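Local structure of Serpin48 (Tenebrio molitor, 3OZQ) at residues N16-S21 against K281-L286; K24-T29 against F34-F39; L44-Q49 against Q62-V67. The protein is a serpin that specifically inhibits the serine protease SPE in the innate immune system of an insect. All coordinates share one frame; numbering follows the deposited sequence.

The three contacts lie in the one serpin fold and are linked in pairs by two early helices. Contacts 1 and 2 both draw on helix 10-29, and their centres are about 8 Å apart. Contacts 2 and 3 both draw on helix 38-50, with centres about 18 Å apart, while the centres of contacts 1 and 3 are about 12 Å apart. Along the chain, contact 2 comes first and contact 3 follows; both are nested inside the long loop that contact 1 closes by bringing helix 279-286 back onto helix 10-29. They illustrate how apolar side chains join neighbouring and sequence-distant elements into one body: Leu283 meets Leu45, and Phe18 reaches Leu64, between contacts 1 and 3.

Contact 1 of 3, residues N16-S21 against K281-L286; sequences NSFTPS and KVLKKL
Phe18 meets two leucines of 281-286 with one end of its ring, and this is the close part of the contact. CD1 of Leu286 comes to 3.6 Å from CE1 of Phe18, approaching the ring obliquely. Leu283 arrives differently: its CD2 lies at the ring edge, close to the ring plane, 3.9 Å from CZ of Phe18, and the two side chains cross at about a right angle. The ring reaches this far because CG of Phe18 stands trans to the backbone N (chi1 -172°), carrying CE1 and CZ out from helix 10-29. The packing continues beyond the two segments: Phe18 also touches Pro38 and Ala42, and Leu283 touches Leu45 and Phe292. Within the serpin fold the contact joins the first helix to helix 279-286, some 260 residues later. The local axes approach to 11.9 Å at 108°, so the gap is spanned largely by Phe18 and the two leucines. Toward solvent the packing is thinner. The other methyl of Leu286, CD2, lies 4.2 Å from CB of Ser21, a grazing touch between two partly exposed residues. The Ser21 hydroxyl turns beside its own backbone N (chi1 -60°), leaving CB nearer than OG to that methyl. Farther out on 281-286, the exposed Lys285 lies against Glu25 and Lys28 of helix 10-29.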
# COMPACT_ATOMS: atom_id res chain seq x y z
N ASN A 16 -2.15 10.44 3.19
CA ASN A 16 -2.52 10.84 1.84
C ASN A 16 -1.45 11.69 1.18
O ASN A 16 -1.24 11.59 -0.03
CB ASN A 16 -3.88 11.54 1.81
CG ASN A 16 -5.00 10.63 2.25
OD1 ASN A 16 -4.80 9.43 2.42
ND2 ASN A 16 -6.18 11.19 2.46
N SER A 17 -0.77 12.52 1.96
CA SER A 17 0.31 13.32 1.39
C SER A 17 1.59 12.49 1.28
O SER A 17 2.44 12.74 0.41
CB SER A 17 0.54 14.59 2.22
OG SER A 17 0.56 14.30 3.61
N PHE A 18 1.73 11.50 2.15
CA PHE A 18 2.85 10.56 2.13
C PHE A 18 2.78 9.71 0.86
O PHE A 18 3.80 9.35 0.27
CB PHE A 18 2.78 9.66 3.37
CG PHE A 18 3.97 8.76 3.57
CD1 PHE A 18 5.25 9.28 3.61
CD2 PHE A 18 3.79 7.39 3.77
CE1 PHE A 18 6.35 8.43 3.83
CE2 PHE A 18 4.87 6.55 4.00
CZ PHE A 18 6.16 7.07 4.02
N THR A 19 1.55 9.43 0.43
CA THR A 19 1.31 8.49 -0.66
C THR A 19 1.99 8.85 -1.98
O THR A 19 2.71 8.02 -2.56
CB THR A 19 -0.19 8.24 -0.84
OG1 THR A 19 -0.70 7.59 0.33
CG2 THR A 19 -0.45 7.36 -2.07
N PRO A 20 1.78 10.09 -2.47
CA PRO A 20 2.44 10.49 -3.72
C PRO A 20 3.95 10.55 -3.59
O PRO A 20 4.63 10.28 -4.57
CB PRO A 20 1.88 11.90 -3.98
CG PRO A 20 1.30 12.35 -2.68
CD PRO A 20 0.83 11.10 -2.00
N SER A 21 4.46 10.91 -2.41
CA SER A 21 5.90 10.94 -2.20
C SER A 21 6.45 9.52 -2.33
O SER A 21 7.47 9.31 -2.96
CB SER A 21 6.25 11.51 -0.82
OG SER A 21 5.77 12.85 -0.68
N LYS A 281 15.27 2.19 0.96
CA LYS A 281 15.57 3.04 -0.17
C LYS A 281 14.59 4.21 -0.26
O LYS A 281 15.00 5.36 -0.41
CB LYS A 281 15.52 2.22 -1.46
CG LYS A 281 15.74 3.04 -2.72
CD LYS A 281 15.78 2.15 -3.96
CE LYS A 281 16.86 1.11 -3.85
NZ LYS A 281 16.82 0.18 -5.02
N VAL A 282 13.30 3.91 -0.17
CA VAL A 282 12.29 4.96 -0.22
C VAL A 282 12.49 5.96 0.92
O VAL A 282 12.63 7.16 0.69
CB VAL A 282 10.85 4.40 -0.19
CG1 VAL A 282 9.83 5.54 -0.01
CG2 VAL A 282 10.55 3.60 -1.46
N LEU A 283 12.53 5.45 2.15
CA LEU A 283 12.53 6.32 3.33
C LEU A 283 13.79 7.18 3.42
O LEU A 283 13.75 8.30 3.92
CB LEU A 283 12.30 5.51 4.61
CG LEU A 283 10.89 4.92 4.63
CD1 LEU A 283 10.68 3.95 5.79
CD2 LEU A 283 9.86 6.05 4.66
N LYS A 284 14.90 6.66 2.91
CA LYS A 284 16.14 7.42 2.88
C LYS A 284 15.99 8.69 2.06
O LYS A 284 16.46 9.75 2.47
CB LYS A 284 17.32 6.58 2.37
CG LYS A 284 17.96 5.69 3.44
CD LYS A 284 19.20 4.95 2.93
CE LYS A 284 20.47 5.77 3.15
NZ LYS A 284 21.06 5.57 4.51
N LYS A 285 15.33 8.60 0.91
CA LYS A 285 15.14 9.79 0.08
C LYS A 285 14.19 10.79 0.75
O LYS A 285 14.25 11.98 0.47
CB LYS A 285 14.62 9.42 -1.31
CG LYS A 285 15.70 9.04 -2.31
CD LYS A 285 16.57 10.24 -2.70
CE LYS A 285 15.73 11.36 -3.32
NZ LYS A 285 16.58 12.52 -3.73
N LEU A 286 13.34 10.29 1.64
CA LEU A 286 12.30 11.10 2.27
C LEU A 286 12.72 11.76 3.59
O LEU A 286 12.00 12.61 4.11
CB LEU A 286 11.04 10.27 2.51
CG LEU A 286 10.41 9.69 1.25
CD1 LEU A 286 9.09 9.03 1.59
CD2 LEU A 286 10.21 10.79 0.22

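Contact 2 of 3, residues K24-T29 against F34-F39; sequences KEVLKT and FLVSPF
Val26 presses its CG1 methyl onto one face of the Phe34 ring, a CH-pi contact in which the carbon stands 3.7 Å from the ring centroid and only 16° off the ring normal. The methyl is displaced slightly toward the rim, and its nearest ring atom is CD1 of Phe34, at 3.6 Å. In the serpin fold this is where the N-terminal helix 10-29 packs on the short strand 34-36, which pairs antiparallel with strand 365-372; a four-residue connection turns the chain back, so that the local axes of helix and strand 34-36 run at 143° and approach to 9.9 Å. Two looser apolar touches flank the CH-pi contact. CG2 of Val26 lies 4.3 Å from CG2 of Val36, one methyl against another, while CG of Leu27 is 4.2 Å from CE2 of Phe34. Both valine branches are thus used, one for each inward-facing residue of the strand.

Next come the groups that set the ring in place. CG of Phe34 occupies the crowded position between backbone N and carbonyl carbon (chi1 72°), which brings the ring up toward the helix, and the ring also meets that of Tyr23 at an inclination. The strand itself is held by backbone bonds of Phe34 with Arg371 and of Val36 with Ala369. Beyond it the chain enters helix 38-50 through Ser37, the N-cap residue, whose OG bonds to Ser40 N and also to Leu367 O. Elsewhere on helix 10-29, a salt bridge spans less than one turn: OE2 of Glu25 accepts Lys28 NZ at 2.5 Å through its syn lone pair, on the side of the other carboxylate oxygen.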
# COMPACT_ATOMS: atom_id res chain seq x y z
N LYS A 24 6.31 8.32 -6.07
CA LYS A 24 7.38 8.93 -6.87
C LYS A 24 8.69 8.20 -6.69
O LYS A 24 9.46 8.03 -7.63
CB LYS A 24 7.56 10.41 -6.50
CG LYS A 24 8.45 11.18 -7.48
CD LYS A 24 8.35 12.70 -7.26
CE LYS A 24 7.09 13.31 -7.90
NZ LYS A 24 7.22 13.64 -9.37
N GLU A 25 8.96 7.76 -5.47
CA GLU A 25 10.16 7.00 -5.19
C GLU A 25 10.10 5.60 -5.80
O GLU A 25 11.03 5.17 -6.47
CB GLU A 25 10.39 6.91 -3.68
CG GLU A 25 11.77 7.30 -3.26
CD GLU A 25 12.27 8.53 -3.98
OE1 GLU A 25 11.61 9.59 -3.89
OE2 GLU A 25 13.33 8.45 -4.63
N VAL A 26 8.99 4.90 -5.58
CA VAL A 26 8.88 3.52 -6.05
C VAL A 26 9.04 3.42 -7.56
O VAL A 26 9.67 2.49 -8.07
CB VAL A 26 7.58 2.85 -5.60
CG1 VAL A 26 7.35 1.55 -6.38
CG2 VAL A 26 7.63 2.58 -4.11
N LEU A 27 8.47 4.39 -8.27
CA LEU A 27 8.63 4.54 -9.71
C LEU A 27 10.06 4.33 -10.17
O LEU A 27 10.30 3.71 -11.20
CB LEU A 27 8.19 5.94 -10.11
CG LEU A 27 6.98 6.09 -11.01
CD1 LEU A 27 6.66 7.57 -11.17
CD2 LEU A 27 7.24 5.42 -12.36
N LYS A 28 11.00 4.89 -9.41
CA LYS A 28 12.41 4.88 -9.79
C LYS A 28 12.93 3.48 -10.03
O LYS A 28 13.76 3.26 -10.91
CB LYS A 28 13.27 5.57 -8.72
CG LYS A 28 13.08 7.08 -8.63
CD LYS A 28 13.94 7.64 -7.50
CE LYS A 28 13.90 9.16 -7.43
NZ LYS A 28 14.74 9.66 -6.31
N THR A 29 12.46 2.53 -9.23
CA THR A 29 12.94 1.16 -9.31
C THR A 29 11.95 0.24 -10.04
O THR A 29 12.33 -0.80 -10.56
CB THR A 29 13.29 0.61 -7.90
OG1 THR A 29 13.76 -0.74 -8.01
CG2 THR A 29 12.08 0.65 -7.00
N PHE A 34 3.14 -1.58 -10.74
CA PHE A 34 3.44 -1.79 -9.34
C PHE A 34 2.25 -1.48 -8.43
O PHE A 34 1.25 -0.84 -8.84
CB PHE A 34 4.74 -1.07 -8.89
CG PHE A 34 4.61 0.43 -8.78
CD1 PHE A 34 4.06 1.02 -7.65
CD2 PHE A 34 5.03 1.26 -9.81
CE1 PHE A 34 3.94 2.41 -7.55
CE2 PHE A 34 4.91 2.63 -9.71
CZ PHE A 34 4.36 3.21 -8.58
N LEU A 35 2.38 -1.97 -7.19
CA LEU A 35 1.41 -1.75 -6.12
C LEU A 35 2.21 -1.47 -4.86
O LEU A 35 3.21 -2.14 -4.59
CB LEU A 35 0.55 -3.01 -5.93
CG LEU A 35 -0.46 -3.01 -4.78
CD1 LEU A 35 -1.56 -1.98 -5.03
CD2 LEU A 35 -1.08 -4.39 -4.60
N VAL A 36 1.79 -0.45 -4.10
CA VAL A 36 2.43 -0.09 -2.85
C VAL A 36 1.41 0.39 -1.82
O VAL A 36 0.37 0.95 -2.18
CB VAL A 36 3.54 0.99 -3.06
CG1 VAL A 36 2.96 2.29 -3.69
CG2 VAL A 36 4.32 1.26 -1.74
N SER A 37 1.69 0.13 -0.54
CA SER A 37 0.88 0.66 0.54
C SER A 37 1.70 1.62 1.40
O SER A 37 2.34 1.20 2.37
CB SER A 37 0.32 -0.44 1.42
OG SER A 37 -0.49 0.13 2.43
N PRO A 38 1.69 2.90 1.04
CA PRO A 38 2.37 3.87 1.91
C PRO A 38 1.77 3.84 3.33
O PRO A 38 2.51 3.93 4.33
CB PRO A 38 2.12 5.20 1.21
CG PRO A 38 1.96 4.81 -0.26
CD PRO A 38 1.18 3.52 -0.20
N PHE A 39 0.46 3.69 3.42
CA PHE A 39 -0.20 3.63 4.72
C PHE A 39 0.39 2.53 5.61
O PHE A 39 0.82 2.78 6.73
CB PHE A 39 -1.70 3.38 4.57
CG PHE A 39 -2.34 2.82 5.81
CD1 PHE A 39 -2.57 1.46 5.93
CD2 PHE A 39 -2.67 3.65 6.87
CE1 PHE A 39 -3.13 0.94 7.08
CE2 PHE A 39 -3.24 3.14 8.01
CZ PHE A 39 -3.48 1.78 8.11

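Contact 3 of 3, residues L44-Q49 against Q62-V67; sequences LLALAQ and QVLHFV
Leu64 touches Leu45, Ala46 and Gln49, three residues along one side of helix 38-50. The apolar contacts come from both of its methyls. CD2 of Leu64 meets CD2 of Leu45 at 3.9 Å, the two leucines approaching at a slant, and CD1 of Leu64 reaches toward Ala46, where it lies 4.3 Å from CB of Ala46. The fork of Leu64 points this way because CG is trans to the carbonyl carbon (chi1 -69°), beside the backbone N. Shortening Leu64 to an alanine would remove both methyls, and would probably leave CD2 of Leu45 and CB of Ala46 without their partner and open a gap between helix 38-50 and the turn that ends helix 54-63.

In the serpin fold the contact joins consecutive helices of the N-terminal region: helix 38-50 receives the segment that terminates helix 54-63. Nearby, Leu45 and Gln49 also pack on Ile60, and Phe66 continues the apolar surface onto Ala73, Ala76 and Val77 of helix 70-83.

Gln49 brings a polar group into the contact, but by packing alone. Extended beyond CG, it runs alongside Leu64, the two side chains pointing in opposite senses, and its OE1 lies 3.9 Å from CD1 of Leu64. As modelled, this buried oxygen has no hydrogen-bonding partner.

Among backbone bonds, within helix 38-50 Gln49 N donates to Leu45 O at 2.7 Å, linking two residues that both touch Leu64. On the other segment a Schellman motif ends the helix, and the residue immediately after Leu64, His65, takes the positive phi (37°) that marks it.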
# COMPACT_ATOMS: atom_id res chain seq x y z
N LEU A 44 4.06 0.62 10.25
CA LEU A 44 5.16 -0.21 10.71
C LEU A 44 6.30 0.68 11.17
O LEU A 44 6.88 0.48 12.24
CB LEU A 44 5.60 -1.16 9.59
CG LEU A 44 6.63 -2.21 10.02
CD1 LEU A 44 6.21 -2.81 11.33
CD2 LEU A 44 6.77 -3.30 8.93
N LEU A 45 6.61 1.69 10.37
CA LEU A 45 7.66 2.61 10.72
C LEU A 45 7.32 3.38 12.01
O LEU A 45 8.20 3.74 12.79
CB LEU A 45 7.89 3.59 9.58
CG LEU A 45 9.10 4.51 9.77
CD1 LEU A 45 10.39 3.73 9.63
CD2 LEU A 45 9.06 5.65 8.77
N ALA A 46 6.03 3.64 12.22
CA ALA A 46 5.59 4.26 13.47
C ALA A 46 5.86 3.32 14.67
O ALA A 46 6.24 3.77 15.74
CB ALA A 46 4.11 4.65 13.39
N LEU A 47 5.66 2.02 14.48
CA LEU A 47 5.99 1.04 15.51
C LEU A 47 7.47 1.16 15.80
O LEU A 47 7.88 1.31 16.96
CB LEU A 47 5.68 -0.37 15.03
CG LEU A 47 5.42 -1.44 16.11
CD1 LEU A 47 5.78 -2.82 15.59
CD2 LEU A 47 6.15 -1.15 17.40
N ALA A 48 8.28 1.08 14.75
CA ALA A 48 9.73 1.26 14.89
C ALA A 48 10.06 2.54 15.67
O ALA A 48 10.85 2.52 16.63
CB ALA A 48 10.37 1.32 13.53
N GLN A 49 9.47 3.64 15.22
CA GLN A 49 9.69 4.95 15.80
C GLN A 49 9.47 4.92 17.31
O GLN A 49 10.18 5.57 18.07
CB GLN A 49 8.74 5.97 15.14
CG GLN A 49 8.96 7.42 15.54
CD GLN A 49 7.76 8.31 15.20
OE1 GLN A 49 7.05 8.07 14.22
NE2 GLN A 49 7.54 9.34 16.02
N GLN A 62 9.26 13.38 11.80
CA GLN A 62 9.32 14.47 10.84
C GLN A 62 8.89 14.01 9.46
O GLN A 62 8.13 14.71 8.79
CB GLN A 62 10.75 15.04 10.78
CG GLN A 62 11.03 16.07 9.67
CD GLN A 62 12.50 16.06 9.20
OE1 GLN A 62 13.30 15.27 9.68
NE2 GLN A 62 12.83 16.92 8.25
N VAL A 63 9.37 12.85 9.03
CA VAL A 63 9.04 12.38 7.68
C VAL A 63 7.61 11.85 7.57
O VAL A 63 6.95 12.03 6.56
CB VAL A 63 10.07 11.36 7.12
CG1 VAL A 63 11.06 10.96 8.17
CG2 VAL A 63 9.37 10.14 6.53
N LEU A 64 7.12 11.21 8.63
CA LEU A 64 5.75 10.76 8.61
C LEU A 64 4.85 11.98 8.75
O LEU A 64 3.62 11.86 8.71
CB LEU A 64 5.49 9.75 9.72
CG LEU A 64 6.19 8.39 9.52
CD1 LEU A 64 5.77 7.42 10.61
CD2 LEU A 64 5.88 7.81 8.15
N HIS A 65 5.48 13.16 8.86
CA HIS A 65 4.79 14.41 9.17
C HIS A 65 3.69 14.07 10.17
O HIS A 65 2.58 14.60 10.12
CB HIS A 65 4.29 15.15 7.90
CG HIS A 65 5.32 16.05 7.26
ND1 HIS A 65 5.62 17.30 7.76
CD2 HIS A 65 6.08 15.90 6.15
CE1 HIS A 65 6.54 17.87 7.00
NE2 HIS A 65 6.84 17.05 6.02
N PHE A 66 4.04 13.16 11.08
CA PHE A 66 3.16 12.69 12.15
C PHE A 66 3.25 13.58 13.40
O PHE A 66 4.23 14.31 13.58
CB PHE A 66 3.54 11.26 12.53
CG PHE A 66 2.41 10.49 13.14
CD1 PHE A 66 1.16 11.07 13.28
CD2 PHE A 66 2.60 9.19 13.56
CE1 PHE A 66 0.11 10.37 13.83
CE2 PHE A 66 1.56 8.48 14.12
CZ PHE A 66 0.31 9.07 14.26
N VAL A 67 2.25 13.49 14.27
CA VAL A 67 2.12 14.41 15.41
C VAL A 67 3.11 14.15 16.54
O VAL A 67 3.60 13.03 16.72
CB VAL A 67 0.69 14.41 15.99
CG1 VAL A 67 -0.34 14.63 14.88
CG2 VAL A 67 0.41 13.11 16.75